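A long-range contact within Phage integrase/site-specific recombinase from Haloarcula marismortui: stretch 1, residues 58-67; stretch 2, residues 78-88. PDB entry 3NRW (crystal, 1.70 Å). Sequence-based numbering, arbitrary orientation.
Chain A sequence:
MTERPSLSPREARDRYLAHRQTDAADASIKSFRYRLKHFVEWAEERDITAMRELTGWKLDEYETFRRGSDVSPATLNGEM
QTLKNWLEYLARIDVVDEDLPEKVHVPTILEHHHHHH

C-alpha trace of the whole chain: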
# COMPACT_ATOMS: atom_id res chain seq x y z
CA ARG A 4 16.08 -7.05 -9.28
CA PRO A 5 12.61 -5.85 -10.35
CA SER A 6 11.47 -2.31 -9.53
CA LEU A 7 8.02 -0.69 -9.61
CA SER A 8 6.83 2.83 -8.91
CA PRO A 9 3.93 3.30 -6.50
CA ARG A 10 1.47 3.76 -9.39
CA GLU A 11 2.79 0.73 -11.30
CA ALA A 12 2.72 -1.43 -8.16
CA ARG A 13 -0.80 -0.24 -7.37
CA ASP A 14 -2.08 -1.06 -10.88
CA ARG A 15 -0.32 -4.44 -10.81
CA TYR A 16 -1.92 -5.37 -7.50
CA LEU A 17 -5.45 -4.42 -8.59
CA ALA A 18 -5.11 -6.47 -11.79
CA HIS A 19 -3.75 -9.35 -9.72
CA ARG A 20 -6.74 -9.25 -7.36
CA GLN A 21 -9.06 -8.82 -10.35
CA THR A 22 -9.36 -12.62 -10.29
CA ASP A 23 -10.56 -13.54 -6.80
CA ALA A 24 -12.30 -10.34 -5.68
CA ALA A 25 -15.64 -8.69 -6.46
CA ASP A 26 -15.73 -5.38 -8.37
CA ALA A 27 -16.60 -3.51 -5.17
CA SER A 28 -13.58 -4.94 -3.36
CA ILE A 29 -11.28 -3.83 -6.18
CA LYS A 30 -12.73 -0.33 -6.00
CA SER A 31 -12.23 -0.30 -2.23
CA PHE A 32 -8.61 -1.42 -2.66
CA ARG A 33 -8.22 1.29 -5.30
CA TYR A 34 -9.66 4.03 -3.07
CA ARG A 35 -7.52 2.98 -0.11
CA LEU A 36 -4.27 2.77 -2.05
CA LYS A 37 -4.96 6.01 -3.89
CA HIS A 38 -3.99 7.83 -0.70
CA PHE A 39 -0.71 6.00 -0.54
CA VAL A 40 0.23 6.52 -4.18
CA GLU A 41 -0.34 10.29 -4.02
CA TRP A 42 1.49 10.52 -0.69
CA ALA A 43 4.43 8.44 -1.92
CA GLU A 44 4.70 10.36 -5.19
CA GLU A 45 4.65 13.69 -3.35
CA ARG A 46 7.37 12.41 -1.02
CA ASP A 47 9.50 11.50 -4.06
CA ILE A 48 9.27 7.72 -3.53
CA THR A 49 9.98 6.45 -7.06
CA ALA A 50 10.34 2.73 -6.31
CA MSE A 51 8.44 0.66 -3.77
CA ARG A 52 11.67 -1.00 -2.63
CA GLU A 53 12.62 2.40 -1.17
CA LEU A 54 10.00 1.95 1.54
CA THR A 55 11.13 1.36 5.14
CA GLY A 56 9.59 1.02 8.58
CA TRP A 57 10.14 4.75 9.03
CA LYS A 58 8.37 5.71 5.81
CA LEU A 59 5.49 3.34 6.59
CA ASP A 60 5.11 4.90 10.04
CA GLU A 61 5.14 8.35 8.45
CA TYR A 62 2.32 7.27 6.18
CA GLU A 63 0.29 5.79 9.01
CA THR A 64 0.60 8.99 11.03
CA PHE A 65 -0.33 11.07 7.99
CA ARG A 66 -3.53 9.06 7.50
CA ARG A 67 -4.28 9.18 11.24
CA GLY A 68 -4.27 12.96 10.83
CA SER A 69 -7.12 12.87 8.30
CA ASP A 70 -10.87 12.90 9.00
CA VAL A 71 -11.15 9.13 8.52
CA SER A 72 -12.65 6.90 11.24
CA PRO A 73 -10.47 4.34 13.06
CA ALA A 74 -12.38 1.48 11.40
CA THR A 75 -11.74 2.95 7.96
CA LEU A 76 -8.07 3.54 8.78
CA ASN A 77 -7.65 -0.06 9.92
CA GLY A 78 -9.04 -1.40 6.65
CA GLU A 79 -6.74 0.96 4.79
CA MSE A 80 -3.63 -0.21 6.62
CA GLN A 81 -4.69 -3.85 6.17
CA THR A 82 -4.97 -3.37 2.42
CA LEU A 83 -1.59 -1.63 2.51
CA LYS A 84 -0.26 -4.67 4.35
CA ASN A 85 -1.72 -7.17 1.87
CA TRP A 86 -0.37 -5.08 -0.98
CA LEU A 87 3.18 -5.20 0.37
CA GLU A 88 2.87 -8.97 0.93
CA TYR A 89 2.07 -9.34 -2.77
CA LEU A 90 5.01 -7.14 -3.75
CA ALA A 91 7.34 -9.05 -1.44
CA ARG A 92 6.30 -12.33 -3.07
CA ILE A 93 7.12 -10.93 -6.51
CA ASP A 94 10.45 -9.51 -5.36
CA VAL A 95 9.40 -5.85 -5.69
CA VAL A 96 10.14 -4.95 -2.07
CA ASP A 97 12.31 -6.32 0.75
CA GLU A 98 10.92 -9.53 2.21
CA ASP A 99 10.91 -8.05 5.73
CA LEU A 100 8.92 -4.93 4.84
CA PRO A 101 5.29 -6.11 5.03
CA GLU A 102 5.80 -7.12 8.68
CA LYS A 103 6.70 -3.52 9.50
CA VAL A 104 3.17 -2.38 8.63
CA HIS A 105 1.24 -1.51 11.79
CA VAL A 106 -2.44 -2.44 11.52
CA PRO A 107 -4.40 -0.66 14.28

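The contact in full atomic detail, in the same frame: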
# COMPACT_ATOMS: atom_id res chain seq x y z
N LYS A 58 9.28 5.14 6.79
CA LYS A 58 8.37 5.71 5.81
C LYS A 58 6.95 5.19 6.02
O LYS A 58 5.98 5.95 5.89
CB LYS A 58 8.85 5.41 4.39
CG LYS A 58 10.22 5.99 4.08
CD LYS A 58 10.67 5.65 2.67
CE LYS A 58 12.10 6.10 2.43
NZ LYS A 58 12.26 7.56 2.65
N LEU A 59 6.82 3.91 6.35
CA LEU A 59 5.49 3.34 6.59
C LEU A 59 4.84 3.99 7.80
O LEU A 59 3.63 4.25 7.80
CB LEU A 59 5.59 1.82 6.80
CG LEU A 59 5.95 1.00 5.55
CD1 LEU A 59 6.10 -0.46 5.93
CD2 LEU A 59 4.89 1.17 4.48
N ASP A 60 5.63 4.26 8.84
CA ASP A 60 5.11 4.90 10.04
C ASP A 60 4.69 6.33 9.72
O ASP A 60 3.72 6.84 10.27
CB ASP A 60 6.16 4.90 11.15
CG ASP A 60 5.65 5.54 12.44
OD1 ASP A 60 4.89 4.87 13.18
OD2 ASP A 60 5.99 6.71 12.71
N GLU A 61 5.45 6.99 8.85
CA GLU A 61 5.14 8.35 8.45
C GLU A 61 3.78 8.34 7.76
O GLU A 61 2.94 9.20 8.02
CB GLU A 61 6.19 8.90 7.49
CG GLU A 61 7.50 9.28 8.17
CD GLU A 61 7.45 10.66 8.79
OE1 GLU A 61 7.65 11.66 8.06
OE2 GLU A 61 7.20 10.76 10.01
N TYR A 62 3.58 7.36 6.89
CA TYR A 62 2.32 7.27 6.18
C TYR A 62 1.16 7.03 7.14
O TYR A 62 0.12 7.68 7.05
CB TYR A 62 2.34 6.14 5.14
CG TYR A 62 1.03 6.03 4.40
CD1 TYR A 62 0.18 4.96 4.62
CD2 TYR A 62 0.63 7.02 3.51
CE1 TYR A 62 -1.06 4.87 3.96
CE2 TYR A 62 -0.59 6.95 2.85
CZ TYR A 62 -1.43 5.88 3.08
OH TYR A 62 -2.63 5.81 2.43
N GLU A 63 1.34 6.09 8.06
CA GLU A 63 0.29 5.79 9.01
C GLU A 63 -0.12 7.04 9.79
O GLU A 63 -1.31 7.32 9.96
CB GLU A 63 0.74 4.70 9.97
CG GLU A 63 -0.31 4.34 11.00
CD GLU A 63 0.16 3.26 11.95
OE1 GLU A 63 -0.60 2.93 12.88
OE2 GLU A 63 1.28 2.74 11.76
N THR A 64 0.87 7.78 10.27
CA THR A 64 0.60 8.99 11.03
C THR A 64 -0.11 10.04 10.19
O THR A 64 -0.99 10.75 10.67
CB THR A 64 1.90 9.56 11.58
OG1 THR A 64 2.50 8.57 12.43
CG2 THR A 64 1.64 10.82 12.38
N PHE A 65 0.28 10.14 8.93
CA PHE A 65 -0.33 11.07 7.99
C PHE A 65 -1.82 10.74 7.89
O PHE A 65 -2.68 11.61 8.08
CB PHE A 65 0.37 10.93 6.64
CG PHE A 65 -0.38 11.54 5.49
CD1 PHE A 65 -1.00 10.73 4.54
CD2 PHE A 65 -0.43 12.92 5.33
CE1 PHE A 65 -1.66 11.28 3.45
CE2 PHE A 65 -1.09 13.49 4.23
CZ PHE A 65 -1.70 12.66 3.29
N ARG A 66 -2.14 9.47 7.62
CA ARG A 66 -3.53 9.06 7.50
C ARG A 66 -4.31 9.25 8.81
O ARG A 66 -5.49 9.60 8.79
CB ARG A 66 -3.62 7.60 7.02
CG ARG A 66 -3.08 7.38 5.60
CD ARG A 66 -3.82 8.25 4.58
NE ARG A 66 -5.21 7.84 4.42
CZ ARG A 66 -6.22 8.68 4.19
NH1 ARG A 66 -6.00 9.99 4.11
NH2 ARG A 66 -7.45 8.22 4.05
N ARG A 67 -3.64 9.03 9.94
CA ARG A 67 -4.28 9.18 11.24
C ARG A 67 -4.65 10.65 11.47
O ARG A 67 -5.49 10.97 12.32
CB ARG A 67 -3.33 8.69 12.33
CG ARG A 67 -3.98 8.37 13.66
CD ARG A 67 -3.40 9.23 14.77
NE ARG A 67 -1.94 9.18 14.81
CZ ARG A 67 -1.22 8.08 14.99
NH1 ARG A 67 -1.82 6.91 15.14
NH2 ARG A 67 0.11 8.15 15.03
N GLY A 78 -8.85 -0.69 7.90
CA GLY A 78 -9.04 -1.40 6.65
C GLY A 78 -8.06 -0.91 5.59
O GLY A 78 -7.67 -1.66 4.69
N GLU A 79 -7.67 0.35 5.72
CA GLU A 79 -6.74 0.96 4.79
C GLU A 79 -5.34 0.41 5.03
O GLU A 79 -4.61 0.08 4.09
CB GLU A 79 -6.74 2.47 5.00
CG GLU A 79 -6.19 3.24 3.85
CD GLU A 79 -6.19 4.72 4.11
OE1 GLU A 79 -7.27 5.28 4.40
OE2 GLU A 79 -5.10 5.32 4.03
N MSE A 80 -4.95 0.30 6.30
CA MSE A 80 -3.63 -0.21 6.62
C MSE A 80 -3.54 -1.70 6.30
O MSE A 80 -2.48 -2.19 5.91
CB MSE A 80 -3.30 0.03 8.10
CG MSE A 80 -3.14 1.51 8.49
SE MSE A 80 -1.82 2.45 7.42
CE MSE A 80 -0.19 1.57 8.02
N GLN A 81 -4.65 -2.42 6.46
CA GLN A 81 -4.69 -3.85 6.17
C GLN A 81 -4.50 -4.08 4.67
O GLN A 81 -3.82 -5.02 4.26
CB GLN A 81 -6.02 -4.45 6.62
CG GLN A 81 -6.16 -5.93 6.32
CD GLN A 81 -5.08 -6.76 7.00
OE1 GLN A 81 -5.01 -6.81 8.23
NE2 GLN A 81 -4.23 -7.40 6.21
N THR A 82 -5.12 -3.24 3.86
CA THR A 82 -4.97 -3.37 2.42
C THR A 82 -3.53 -3.02 2.07
O THR A 82 -2.93 -3.65 1.21
CB THR A 82 -5.96 -2.47 1.65
OG1 THR A 82 -7.27 -3.07 1.67
CG2 THR A 82 -5.51 -2.31 0.20
N LEU A 83 -2.98 -2.02 2.75
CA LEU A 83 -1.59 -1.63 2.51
C LEU A 83 -0.71 -2.84 2.81
O LEU A 83 0.20 -3.18 2.06
CB LEU A 83 -1.19 -0.44 3.40
CG LEU A 83 0.29 -0.02 3.35
CD1 LEU A 83 0.67 0.32 1.92
CD2 LEU A 83 0.53 1.18 4.27
N LYS A 84 -1.01 -3.49 3.93
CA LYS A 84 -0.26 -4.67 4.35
C LYS A 84 -0.34 -5.80 3.31
O LYS A 84 0.68 -6.38 2.94
CB LYS A 84 -0.79 -5.18 5.70
CG LYS A 84 -0.20 -6.51 6.14
CD LYS A 84 1.22 -6.34 6.64
CE LYS A 84 1.26 -6.28 8.16
NZ LYS A 84 0.96 -7.61 8.77
N ASN A 85 -1.55 -6.10 2.85
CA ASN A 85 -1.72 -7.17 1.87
C ASN A 85 -1.02 -6.82 0.56
O ASN A 85 -0.51 -7.70 -0.14
CB ASN A 85 -3.21 -7.41 1.60
CG ASN A 85 -3.94 -7.84 2.85
OD1 ASN A 85 -3.35 -8.39 3.77
ND2 ASN A 85 -5.25 -7.60 2.88
N TRP A 86 -1.02 -5.54 0.24
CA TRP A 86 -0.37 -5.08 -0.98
C TRP A 86 1.13 -5.36 -0.90
O TRP A 86 1.70 -5.93 -1.82
CB TRP A 86 -0.64 -3.59 -1.16
CG TRP A 86 -0.03 -2.96 -2.36
CD1 TRP A 86 0.17 -3.53 -3.59
CD2 TRP A 86 0.34 -1.59 -2.48
NE1 TRP A 86 0.65 -2.57 -4.48
CE2 TRP A 86 0.75 -1.38 -3.82
CE3 TRP A 86 0.35 -0.51 -1.59
CZ2 TRP A 86 1.18 -0.13 -4.28
CZ3 TRP A 86 0.78 0.74 -2.05
CH2 TRP A 86 1.18 0.92 -3.39
N LEU A 87 1.75 -4.97 0.21
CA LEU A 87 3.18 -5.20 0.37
C LEU A 87 3.53 -6.69 0.40
O LEU A 87 4.61 -7.08 -0.05
CB LEU A 87 3.69 -4.51 1.64
CG LEU A 87 3.57 -2.98 1.62
CD1 LEU A 87 4.21 -2.41 2.87
CD2 LEU A 87 4.24 -2.41 0.37
N GLU A 88 2.62 -7.52 0.91
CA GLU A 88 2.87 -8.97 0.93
C GLU A 88 2.96 -9.47 -0.50
O GLU A 88 3.81 -10.29 -0.83
CB GLU A 88 1.75 -9.71 1.67
CG GLU A 88 1.60 -9.27 3.12
CD GLU A 88 0.65 -10.15 3.92
OE1 GLU A 88 -0.37 -10.59 3.36
OE2 GLU A 88 0.92 -10.38 5.12

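The most unusual feature of this contact is a charged clamp at one end of a wide helix pair: Arg66 and Glu79 are both buried, and they meet in a two-pronged salt bridge. Arg66 NE donates to Glu79 OE2 at 2.6 Å, and Arg66 NH2 donates to Glu79 OE1 at 3.0 Å, so the carboxylate lies along the edge of the guanidinium, near its plane, and each oxygen takes its own N-H. The arginine reaches this pose by folding, with chi1, chi2 and chi3 all m, whereas Glu79 extends through t, t. Tyr62 adds a third polar group, its OH lying 3.0 Å from Glu79 OE2.

The helices run nearly antiparallel, at 155°, with axes 11.5 Å apart at closest approach. At that spacing the contact is made by side chains, from leucines as well as from the longer Arg66 and Glu79. The rule for stretch 1 is a stripe: Leu59, Tyr62 and Arg66 all point their CA-to-CB bonds toward the partner, at steps of three and four. Stretch 2 answers with Glu79, Leu83 and Leu87, spaced by four, and the opposed chain directions pair the early residues of one stretch with the late residues of the other, as in Leu59 with Leu87 and Arg66 with Glu79.

Tyr62 joins the polar end to the apolar one. While its hydroxyl lies beside Glu79, its ring carbon CD1 packs 3.8 Å from Leu83 CD2. Beyond it, Leu59 CD2 sits 4.0 Å from Leu87 CD1 and 4.4 Å from Leu83 CD2, a looser leucine cluster.

Met80, present as selenomethionine, starts sideways, yet its m, m, m chain brings its end nearer. Met80 CE lies 3.8 Å from Glu63 CB, so the acidic residue contributes aliphatic surface here, and Met80 SE approaches Tyr62 CD1 at 4.3 Å, obliquely to the ring.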